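Local structure of CDP-glucose-4,6-dehydratase (1RKX) at residues K125-T131 and G185-V191; Y256-F262 and K309-L314; T111-E116 and V167-Y171. The protein catalyses the 4,6-dehydration of CDP-D-glucose to CDP-4-dehydro-6-deoxy-D-glucose, probably with its bound NAD shuttling the hydride. One frame throughout, in Å; residues are numbered along the deposited sequence.

The three contacts illustrate how a Rossmann-type domain is built in layers, with helices on a central sheet. Contact 1 joins two neighbouring strands and alone meets the bound NAD. Contact 2 continues that sheet to strand 259-261, with Thr190 O probably accepting a hydrogen bond from Trp260 N at 2.9 Å; the two centres are about 12 Å apart. Contact 3 lies in the helix layer, its centre about 10 Å from that of contact 1, and Thr190 CG2 meets Thr168 CG2 at 3.5 Å. Contacts 2 and 3 do not touch, their nearest atoms being about 7 Å apart. The side chains of Phe262 and Thr111 stop about 10 and 8 Å from NAD.

Contact 1: K125-T131 and G185-V191; sequences KAVVNIT and GTAVATV. With NAD (nicotinamide-adenine-dinucleotide), chain G.
Val127 and Asn129 sit opposite Val188 and Thr190 but bond to the residues flanking these, Ala187, Ala189 and Val191, in a parallel ladder of six hydrogen bonds from Lys125 O to Thr131 N. Val127 N gives to Ala187 O at 3.0 Å, and Val127 O receives Ala189 N at 2.9 Å. The bond from Asn129 N to Ala189 O is nearly straight (175° at the hydrogen). At the cofactor end Thr131 N closes the series on Val191 O at 3.1 Å, while Thr131 O receives Lys161 NZ. Other polar side-chain ends find partners beyond the two strands: Thr131 OG1 and Thr190 OG1 bond to the two oxygens of Glu165, and Lys125 NZ to Tyr181 OH. Ala126 and Val128 use their backbone on strand 83-86 and the residue before it, Glu82. On the sheet face that carries Val128, Ile130 and Val191 the packing is apolar. Val191 CG2, held between its own backbone N and carbonyl carbon (chi1 -68° for CG1), presses on Ile130 CG1 at 3.5 Å. Ile130 CG2 lies 3.5 Å from NAD O4D, the nicotinamide ribose ring oxygen. Parallel strands meeting a dinucleotide at their C-terminal ends are characteristic of the Rossmann fold.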
loop_
_atom_site.group_PDB
_atom_site.type_symbol
_atom_site.label_atom_id
_atom_site.label_comp_id
_atom_site.label_asym_id
_atom_site.label_seq_id
_atom_site.Cartn_x
_atom_site.Cartn_y
_atom_site.Cartn_z
ATOM N N LYS C 125 33.510 0.977 9.432
ATOM C CA LYS C 125 32.892 2.141 8.807
ATOM C C LYS C 125 31.747 1.794 7.855
ATOM O O LYS C 125 30.761 2.531 7.764
ATOM C CB LYS C 125 33.957 2.945 8.046
ATOM C CG LYS C 125 35.098 3.488 8.912
ATOM C CD LYS C 125 34.882 4.952 9.272
ATOM C CE LYS C 125 33.633 5.133 10.113
ATOM N NZ LYS C 125 33.174 6.549 10.200
ATOM N N ALA C 126 31.878 0.678 7.147
ATOM C CA ALA C 126 30.849 0.264 6.197
ATOM C C ALA C 126 30.545 -1.223 6.267
ATOM O O ALA C 126 31.450 -2.060 6.275
ATOM C CB ALA C 126 31.267 0.637 4.776
ATOM N N VAL C 127 29.257 -1.547 6.312
ATOM C CA VAL C 127 28.823 -2.933 6.359
ATOM C C VAL C 127 27.823 -3.155 5.229
ATOM O O VAL C 127 26.811 -2.452 5.125
ATOM C CB VAL C 127 28.134 -3.276 7.704
ATOM C CG1 VAL C 127 27.712 -4.756 7.715
ATOM C CG2 VAL C 127 29.075 -2.985 8.864
ATOM N N VAL C 128 28.120 -4.124 4.374
ATOM C CA VAL C 128 27.246 -4.449 3.266
ATOM C C VAL C 128 26.797 -5.889 3.454
ATOM O O VAL C 128 27.568 -6.831 3.266
ATOM C CB VAL C 128 27.965 -4.303 1.915
ATOM C CG1 VAL C 128 27.062 -4.806 0.790
ATOM C CG2 VAL C 128 28.320 -2.840 1.678
ATOM N N ASN C 129 25.541 -6.045 3.846
ATOM C CA ASN C 129 24.985 -7.360 4.082
ATOM C C ASN C 129 24.207 -7.862 2.873
ATOM O O ASN C 129 23.179 -7.300 2.505
ATOM C CB ASN C 129 24.082 -7.319 5.319
ATOM C CG ASN C 129 23.325 -8.606 5.521
ATOM O OD1 ASN C 129 23.763 -9.668 5.078
ATOM N ND2 ASN C 129 22.187 -8.527 6.206
ATOM N N ILE C 130 24.714 -8.923 2.260
ATOM C CA ILE C 130 24.076 -9.526 1.101
ATOM C C ILE C 130 22.928 -10.421 1.560
ATOM O O ILE C 130 23.135 -11.414 2.269
ATOM C CB ILE C 130 25.068 -10.392 0.283
ATOM C CG1 ILE C 130 26.027 -9.498 -0.505
ATOM C CG2 ILE C 130 24.310 -11.296 -0.683
ATOM C CD1 ILE C 130 26.935 -8.653 0.359
ATOM N N THR C 131 21.715 -10.063 1.165
ATOM C CA THR C 131 20.562 -10.872 1.528
ATOM C C THR C 131 20.141 -11.633 0.275
ATOM O O THR C 131 20.788 -12.620 -0.088
ATOM C CB THR C 131 19.418 -9.987 2.094
ATOM O OG1 THR C 131 19.040 -8.990 1.140
ATOM C CG2 THR C 131 19.881 -9.307 3.375
ATOM N N GLY C 185 30.021 5.674 14.046
ATOM C CA GLY C 185 30.626 5.765 12.727
ATOM C C GLY C 185 30.412 4.587 11.792
ATOM O O GLY C 185 31.143 4.431 10.819
ATOM N N THR C 186 29.406 3.762 12.061
ATOM C CA THR C 186 29.150 2.600 11.214
ATOM C C THR C 186 27.924 2.790 10.322
ATOM O O THR C 186 26.829 3.061 10.812
ATOM C CB THR C 186 28.944 1.335 12.072
ATOM O OG1 THR C 186 30.057 1.176 12.964
ATOM C CG2 THR C 186 28.835 0.099 11.185
ATOM N N ALA C 187 28.120 2.653 9.010
ATOM C CA ALA C 187 27.041 2.794 8.036
ATOM C C ALA C 187 26.690 1.388 7.551
ATOM O O ALA C 187 27.478 0.752 6.858
ATOM C CB ALA C 187 27.499 3.665 6.865
ATOM N N VAL C 188 25.503 0.918 7.919
ATOM C CA VAL C 188 25.055 -0.432 7.574
ATOM C C VAL C 188 23.966 -0.492 6.503
ATOM O O VAL C 188 22.943 0.182 6.606
ATOM C CB VAL C 188 24.529 -1.149 8.833
ATOM C CG1 VAL C 188 24.189 -2.607 8.506
ATOM C CG2 VAL C 188 25.569 -1.071 9.945
ATOM N N ALA C 189 24.184 -1.323 5.488
ATOM C CA ALA C 189 23.219 -1.463 4.404
ATOM C C ALA C 189 23.013 -2.919 3.996
ATOM O O ALA C 189 23.809 -3.794 4.337
ATOM C CB ALA C 189 23.686 -0.661 3.191
ATOM N N THR C 190 21.922 -3.175 3.282
ATOM C CA THR C 190 21.658 -4.510 2.766
ATOM C C THR C 190 21.582 -4.379 1.252
ATOM O O THR C 190 21.205 -3.324 0.732
ATOM C CB THR C 190 20.332 -5.122 3.297
ATOM O OG1 THR C 190 19.242 -4.224 3.053
ATOM C CG2 THR C 190 20.442 -5.419 4.789
ATOM N N VAL C 191 21.966 -5.435 0.545
ATOM C CA VAL C 191 21.921 -5.427 -0.909
ATOM C C VAL C 191 21.132 -6.641 -1.382
ATOM O O VAL C 191 21.319 -7.760 -0.902
ATOM C CB VAL C 191 23.346 -5.408 -1.528
ATOM C CG1 VAL C 191 24.013 -4.075 -1.218
ATOM C CG2 VAL C 191 24.187 -6.556 -0.994
HETATM P PA NAD G . 27.917 -20.138 -2.683
HETATM O O1A NAD G . 27.301 -21.370 -2.145
HETATM O O2A NAD G . 28.874 -20.296 -3.811
HETATM O O5B NAD G . 28.664 -19.323 -1.516
HETATM C C5B NAD G . 28.144 -19.399 -0.167
HETATM C C4B NAD G . 29.236 -19.088 0.858
HETATM O O4B NAD G . 28.536 -19.238 2.114
HETATM C C3B NAD G . 30.350 -20.123 0.873
HETATM O O3B NAD G . 31.598 -19.401 0.854
HETATM C C2B NAD G . 30.081 -20.885 2.157
HETATM O O2B NAD G . 31.271 -21.501 2.724
HETATM C C1B NAD G . 29.441 -19.822 3.012
HETATM N N9A NAD G . 28.699 -20.378 4.133
HETATM C C8A NAD G . 27.515 -21.066 4.100
HETATM N N7A NAD G . 27.095 -21.459 5.300
HETATM C C5A NAD G . 28.072 -20.995 6.160
HETATM C C6A NAD G . 28.209 -21.093 7.562
HETATM N N6A NAD G . 27.373 -21.687 8.388
HETATM N N1A NAD G . 29.316 -20.519 8.130
HETATM C C2A NAD G . 30.210 -19.893 7.297
HETATM N N3A NAD G . 30.187 -19.741 5.991
HETATM C C4A NAD G . 29.074 -20.323 5.464
HETATM O O3 NAD G . 26.772 -19.154 -3.077
HETATM P PN NAD G . 26.819 -17.664 -3.751
HETATM O O1N NAD G . 26.139 -17.828 -5.039
HETATM O O2N NAD G . 28.241 -17.256 -3.881
HETATM O O5D NAD G . 25.929 -16.805 -2.764
HETATM C C5D NAD G . 26.570 -15.720 -2.086
HETATM C C4D NAD G . 25.557 -14.959 -1.253
HETATM O O4D NAD G . 24.639 -14.365 -2.229
HETATM C C3D NAD G . 24.648 -15.739 -0.302
HETATM O O3D NAD G . 24.298 -14.873 0.796
HETATM C C2D NAD G . 23.439 -16.030 -1.181
HETATM O O2D NAD G . 22.287 -16.321 -0.372
HETATM C C1D NAD G . 23.312 -14.730 -1.930
HETATM N N1N NAD G . 22.525 -14.870 -3.150
HETATM C C2N NAD G . 23.031 -15.470 -4.316
HETATM C C3N NAD G . 22.222 -15.516 -5.574
HETATM C C7N NAD G . 22.848 -16.112 -6.768
HETATM O O7N NAD G . 22.170 -16.120 -7.807
HETATM N N7N NAD G . 24.093 -16.632 -6.776
HETATM C C4N NAD G . 20.787 -15.042 -5.530
HETATM C C5N NAD G . 20.402 -14.461 -4.207
HETATM C C6N NAD G . 21.182 -14.381 -3.150
#

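Contact 2: Y256-F262 and K309-L314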
loop_
_atom_site.group_PDB
_atom_site.type_symbol
_atom_site.label_atom_id
_atom_site.label_comp_id
_atom_site.label_asym_id
_atom_site.label_seq_id
_atom_site.Cartn_x
_atom_site.Cartn_y
_atom_site.Cartn_z
ATOM N N TYR C 256 23.513 6.449 3.134
ATOM C CA TYR C 256 23.342 5.268 2.303
ATOM C C TYR C 256 23.055 3.985 3.074
ATOM O O TYR C 256 23.006 2.907 2.484
ATOM C CB TYR C 256 24.576 5.078 1.423
ATOM C CG TYR C 256 24.811 6.245 0.492
ATOM C CD1 TYR C 256 25.562 7.349 0.898
ATOM C CD2 TYR C 256 24.233 6.270 -0.776
ATOM C CE1 TYR C 256 25.728 8.452 0.061
ATOM C CE2 TYR C 256 24.391 7.368 -1.621
ATOM C CZ TYR C 256 25.139 8.455 -1.198
ATOM O OH TYR C 256 25.291 9.540 -2.035
ATOM N N ALA C 257 22.855 4.106 4.382
ATOM C CA ALA C 257 22.583 2.952 5.239
ATOM C C ALA C 257 21.126 2.489 5.134
ATOM O O ALA C 257 20.328 2.687 6.051
ATOM C CB ALA C 257 22.934 3.292 6.697
ATOM N N GLU C 258 20.793 1.867 4.007
ATOM C CA GLU C 258 19.440 1.372 3.761
ATOM C C GLU C 258 19.537 0.121 2.896
ATOM O O GLU C 258 20.611 -0.463 2.756
ATOM C CB GLU C 258 18.608 2.418 3.007
ATOM C CG GLU C 258 19.010 3.857 3.258
ATOM C CD GLU C 258 18.157 4.846 2.490
ATOM O OE1 GLU C 258 17.866 4.586 1.301
ATOM O OE2 GLU C 258 17.785 5.886 3.075
ATOM N N GLY C 259 18.409 -0.282 2.312
ATOM C CA GLY C 259 18.392 -1.455 1.453
ATOM C C GLY C 259 18.523 -1.046 -0.006
ATOM O O GLY C 259 17.997 -0.004 -0.405
ATOM N N TRP C 260 19.198 -1.868 -0.809
ATOM C CA TRP C 260 19.419 -1.551 -2.219
ATOM C C TRP C 260 19.257 -2.725 -3.182
ATOM O O TRP C 260 19.830 -3.789 -2.970
ATOM C CB TRP C 260 20.833 -0.989 -2.414
ATOM C CG TRP C 260 21.142 0.208 -1.584
ATOM C CD1 TRP C 260 21.484 0.227 -0.263
ATOM C CD2 TRP C 260 21.111 1.572 -2.013
ATOM N NE1 TRP C 260 21.669 1.521 0.160
ATOM C CE2 TRP C 260 21.445 2.368 -0.894
ATOM C CE3 TRP C 260 20.830 2.201 -3.235
ATOM C CZ2 TRP C 260 21.508 3.767 -0.959
ATOM C CZ3 TRP C 260 20.892 3.594 -3.303
ATOM C CH2 TRP C 260 21.228 4.361 -2.166
ATOM N N ASN C 261 18.499 -2.500 -4.253
ATOM C CA ASN C 261 18.265 -3.500 -5.294
ATOM C C ASN C 261 19.303 -3.382 -6.412
ATOM O O ASN C 261 19.636 -2.277 -6.843
ATOM C CB ASN C 261 16.905 -3.287 -5.968
ATOM C CG ASN C 261 15.728 -3.704 -5.111
ATOM O OD1 ASN C 261 14.593 -3.329 -5.402
ATOM N ND2 ASN C 261 15.975 -4.488 -4.076
ATOM N N PHE C 262 19.786 -4.518 -6.901
ATOM C CA PHE C 262 20.715 -4.528 -8.026
ATOM C C PHE C 262 20.259 -5.616 -8.987
ATOM O O PHE C 262 20.058 -6.770 -8.598
ATOM C CB PHE C 262 22.163 -4.773 -7.581
ATOM C CG PHE C 262 22.753 -3.641 -6.780
ATOM C CD1 PHE C 262 22.830 -3.722 -5.397
ATOM C CD2 PHE C 262 23.218 -2.487 -7.411
ATOM C CE1 PHE C 262 23.365 -2.677 -4.646
ATOM C CE2 PHE C 262 23.755 -1.430 -6.667
ATOM C CZ PHE C 262 23.829 -1.526 -5.289
ATOM N N LYS C 309 16.517 3.121 -7.512
ATOM C CA LYS C 309 17.228 3.707 -6.377
ATOM C C LYS C 309 18.749 3.667 -6.557
ATOM O O LYS C 309 19.424 4.681 -6.394
ATOM C CB LYS C 309 16.832 2.976 -5.096
ATOM C CG LYS C 309 17.323 3.616 -3.816
ATOM C CD LYS C 309 16.890 2.755 -2.635
ATOM C CE LYS C 309 17.349 3.306 -1.319
ATOM N NZ LYS C 309 16.757 2.505 -0.203
ATOM N N ALA C 310 19.282 2.492 -6.882
ATOM C CA ALA C 310 20.717 2.330 -7.105
ATOM C C ALA C 310 21.177 3.252 -8.240
ATOM O O ALA C 310 22.233 3.886 -8.164
ATOM C CB ALA C 310 21.026 0.879 -7.464
ATOM N N LYS C 311 20.380 3.314 -9.299
ATOM C CA LYS C 311 20.711 4.150 -10.447
ATOM C C LYS C 311 20.745 5.635 -10.090
ATOM O O LYS C 311 21.721 6.326 -10.374
ATOM C CB LYS C 311 19.698 3.924 -11.571
ATOM C CG LYS C 311 19.879 4.866 -12.749
ATOM C CD LYS C 311 18.814 4.654 -13.814
ATOM C CE LYS C 311 18.999 5.637 -14.962
ATOM N NZ LYS C 311 18.100 5.335 -16.106
ATOM N N MET C 312 19.677 6.107 -9.459
ATOM C CA MET C 312 19.536 7.509 -9.078
ATOM C C MET C 312 20.429 7.987 -7.936
ATOM O O MET C 312 21.061 9.036 -8.036
ATOM C CB MET C 312 18.079 7.798 -8.702
ATOM C CG MET C 312 17.066 7.517 -9.797
ATOM S SD MET C 312 17.135 8.708 -11.143
ATOM C CE MET C 312 18.053 7.781 -12.378
ATOM N N GLN C 313 20.476 7.226 -6.848
ATOM C CA GLN C 313 21.265 7.628 -5.688
ATOM C C GLN C 313 22.726 7.195 -5.669
ATOM O O GLN C 313 23.546 7.827 -5.009
ATOM C CB GLN C 313 20.572 7.152 -4.409
ATOM C CG GLN C 313 19.294 7.911 -4.100
ATOM C CD GLN C 313 18.570 7.362 -2.891
ATOM O OE1 GLN C 313 19.173 7.137 -1.843
ATOM N NE2 GLN C 313 17.267 7.152 -3.028
ATOM N N LEU C 314 23.060 6.129 -6.387
ATOM C CA LEU C 314 24.439 5.654 -6.418
ATOM C C LEU C 314 25.103 5.910 -7.759
ATOM O O LEU C 314 26.326 5.842 -7.877
ATOM C CB LEU C 314 24.503 4.151 -6.129
ATOM C CG LEU C 314 24.168 3.625 -4.734
ATOM C CD1 LEU C 314 24.207 2.106 -4.764
ATOM C CD2 LEU C 314 25.159 4.163 -3.721
HETATM O O HOH W 1 16.714 6.613 -0.117
HETATM O O HOH W 2 18.056 0.086 -6.610
#
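The last strand of the central parallel sheet, 259-261, is flanked by the short helix 308-314, and the indole of Trp260 fills the junction between them. Lys309, extended throughout with CG anti to its backbone N (chi1 -171°), runs across one face of this ring. Its CE stands 3.9 Å from the centroid of the six-membered ring and almost on the normal, a CH-pi contact, and NZ continues over the same face as a cation-pi partner at 4.8 Å from that centroid. There Lys309 NZ donates to Gly259 O at 2.8 Å, in the carbonyl plane, and forms a salt bridge with Glu258 OE1, where the hydrogen bond itself is weak. A water donates a hydrogen bond to the same Glu258 OE1 and accepts one from Gln313 NE2, tying the two side chains together.

Leu314 takes the opposite face of the indole, its CG 3.6 Å from Trp260 CZ3. The ring is further fixed in its own plane by the bond from Trp260 NE1 to Tyr256 O, 3.0 Å long, and that oxygen also receives Glu258 N from the same face of its carbonyl plane. The two methyls of Leu314 then diverge: CD2 reaches Tyr256 CD2 at 3.7 Å, while CD1 comes to the edge of the Phe262 ring. Ala310 CB also touches that ring, which meets Trp316 edge-to-face, and Ile142 of a second subunit packs on Lys309. A tryptophan sandwiched between a lysine and a leucine thus joins helix to edge strand at the rim of this Rossmann-type sheet.

Contact 3: T111-E116 and V167-Y171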
loop_
_atom_site.group_PDB
_atom_site.type_symbol
_atom_site.label_atom_id
_atom_site.label_comp_id
_atom_site.label_asym_id
_atom_site.label_seq_id
_atom_site.Cartn_x
_atom_site.Cartn_y
_atom_site.Cartn_z
ATOM N N THR C 111 23.755 -13.777 10.646
ATOM C CA THR C 111 23.728 -12.337 10.426
ATOM C C THR C 111 23.729 -11.621 11.780
ATOM O O THR C 111 24.421 -10.618 11.960
ATOM C CB THR C 111 22.483 -11.937 9.601
ATOM O OG1 THR C 111 22.550 -12.572 8.317
ATOM C CG2 THR C 111 22.418 -10.429 9.415
ATOM N N VAL C 112 22.959 -12.140 12.734
ATOM C CA VAL C 112 22.924 -11.548 14.069
ATOM C C VAL C 112 24.321 -11.567 14.699
ATOM O O VAL C 112 24.783 -10.551 15.231
ATOM C CB VAL C 112 21.939 -12.305 15.000
ATOM C CG1 VAL C 112 22.134 -11.855 16.449
ATOM C CG2 VAL C 112 20.499 -12.034 14.554
ATOM N N TYR C 113 24.997 -12.714 14.632
ATOM C CA TYR C 113 26.344 -12.843 15.198
ATOM C C TYR C 113 27.348 -11.894 14.532
ATOM O O TYR C 113 28.226 -11.336 15.197
ATOM C CB TYR C 113 26.841 -14.284 15.064
ATOM C CG TYR C 113 26.037 -15.307 15.852
ATOM C CD1 TYR C 113 25.964 -16.631 15.424
ATOM C CD2 TYR C 113 25.343 -14.951 17.016
ATOM C CE1 TYR C 113 25.221 -17.577 16.122
ATOM C CE2 TYR C 113 24.596 -15.898 17.728
ATOM C CZ TYR C 113 24.541 -17.205 17.269
ATOM O OH TYR C 113 23.805 -18.152 17.940
ATOM N N LEU C 114 27.226 -11.718 13.222
ATOM C CA LEU C 114 28.125 -10.826 12.494
ATOM C C LEU C 114 27.937 -9.382 12.953
ATOM O O LEU C 114 28.912 -8.683 13.263
ATOM C CB LEU C 114 27.863 -10.910 10.987
ATOM C CG LEU C 114 28.751 -9.947 10.190
ATOM C CD1 LEU C 114 29.847 -10.733 9.497
ATOM C CD2 LEU C 114 27.918 -9.175 9.185
ATOM N N LEU C 115 26.684 -8.936 12.997
ATOM C CA LEU C 115 26.371 -7.574 13.419
ATOM C C LEU C 115 26.743 -7.340 14.883
ATOM O O LEU C 115 27.206 -6.256 15.246
ATOM C CB LEU C 115 24.884 -7.274 13.184
ATOM C CG LEU C 115 24.471 -7.285 11.704
ATOM C CD1 LEU C 115 22.952 -7.174 11.570
ATOM C CD2 LEU C 115 25.162 -6.130 10.983
ATOM N N GLU C 116 26.564 -8.359 15.721
ATOM C CA GLU C 116 26.916 -8.238 17.135
ATOM C C GLU C 116 28.432 -8.065 17.275
ATOM O O GLU C 116 28.906 -7.254 18.074
ATOM C CB GLU C 116 26.457 -9.486 17.900
ATOM C CG GLU C 116 26.654 -9.431 19.418
ATOM C CD GLU C 116 25.790 -8.383 20.109
ATOM O OE1 GLU C 116 24.915 -7.770 19.456
ATOM O OE2 GLU C 116 25.989 -8.176 21.326
ATOM N N VAL C 167 16.459 -8.206 10.716
ATOM C CA VAL C 167 17.547 -8.171 11.698
ATOM C C VAL C 167 18.473 -6.980 11.454
ATOM O O VAL C 167 18.815 -6.250 12.386
ATOM C CB VAL C 167 18.400 -9.468 11.646
ATOM C CG1 VAL C 167 19.716 -9.279 12.422
ATOM C CG2 VAL C 167 17.609 -10.635 12.237
ATOM N N THR C 168 18.882 -6.794 10.205
ATOM C CA THR C 168 19.782 -5.698 9.868
ATOM C C THR C 168 19.123 -4.360 10.164
ATOM O O THR C 168 19.762 -3.454 10.689
ATOM C CB THR C 168 20.207 -5.744 8.390
ATOM O OG1 THR C 168 20.759 -7.030 8.089
ATOM C CG2 THR C 168 21.273 -4.675 8.113
ATOM N N SER C 169 17.838 -4.244 9.838
ATOM C CA SER C 169 17.101 -3.008 10.095
ATOM C C SER C 169 17.070 -2.671 11.590
ATOM O O SER C 169 17.286 -1.517 11.986
ATOM C CB SER C 169 15.671 -3.140 9.569
ATOM O OG SER C 169 14.919 -1.986 9.866
ATOM N N SER C 170 16.797 -3.673 12.424
ATOM C CA SER C 170 16.740 -3.438 13.864
ATOM C C SER C 170 18.113 -3.119 14.448
ATOM O O SER C 170 18.232 -2.220 15.280
ATOM C CB SER C 170 16.154 -4.641 14.601
ATOM O OG SER C 170 16.153 -4.407 16.008
ATOM N N TYR C 171 19.140 -3.850 14.023
ATOM C CA TYR C 171 20.483 -3.594 14.538
ATOM C C TYR C 171 20.908 -2.176 14.187
ATOM O O TYR C 171 21.497 -1.479 15.011
ATOM C CB TYR C 171 21.495 -4.599 13.980
ATOM C CG TYR C 171 21.886 -5.665 14.981
ATOM C CD1 TYR C 171 21.034 -6.736 15.263
ATOM C CD2 TYR C 171 23.084 -5.574 15.690
ATOM C CE1 TYR C 171 21.367 -7.688 16.232
ATOM C CE2 TYR C 171 23.425 -6.515 16.662
ATOM C CZ TYR C 171 22.565 -7.567 16.928
ATOM O OH TYR C 171 22.907 -8.497 17.890
#
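Glu116 and Tyr171 make the tightest point between two helices that run side by side, their short axes 10.3 Å apart and inclined by 24°. Tyr171 OH donates to Glu116 OE1 at 2.6 Å, arriving on the anti side and 34° out of the carboxylate plane. The ring stands nearly perpendicular to the carboxylate. Bent at chi2, the Glu116 chain curls back toward the ring edge, and its other oxygen, OE2, is taken by Arg119 and His120, so both oxygens of the group have partners, and the nearby Arg119 would probably favour the ionised form. Leu115 CB lies over one face of the same ring, 3.5 Å from Tyr171 CD2. Beside it Val112 CG2 meets Val167 CG1 at 3.6 Å, the two side chains crossing at about a right angle.

Packing slackens toward the sheet side, where Leu115 CD1 approaches Thr168 CA at 3.9 Å and Thr111 CG2 comes no nearer to helix 167-171 than 4.0 Å, at Thr168 OG1. Tyr113 and Ser169, which turn away from the interface, are partly exposed, whereas all the touching residues are buried. A third subunit sets Pro100 against Tyr171 and Val101 against Glu116, an arrangement consistent with the helix-bundle dimer interface of short-chain dehydrogenase/reductase enzymes. On the inner side, Thr168 of helix 156-175 rests on Val188 and Thr190 of strand 187-192, while Tyr113 carries helix 100-121 against helix 69-79.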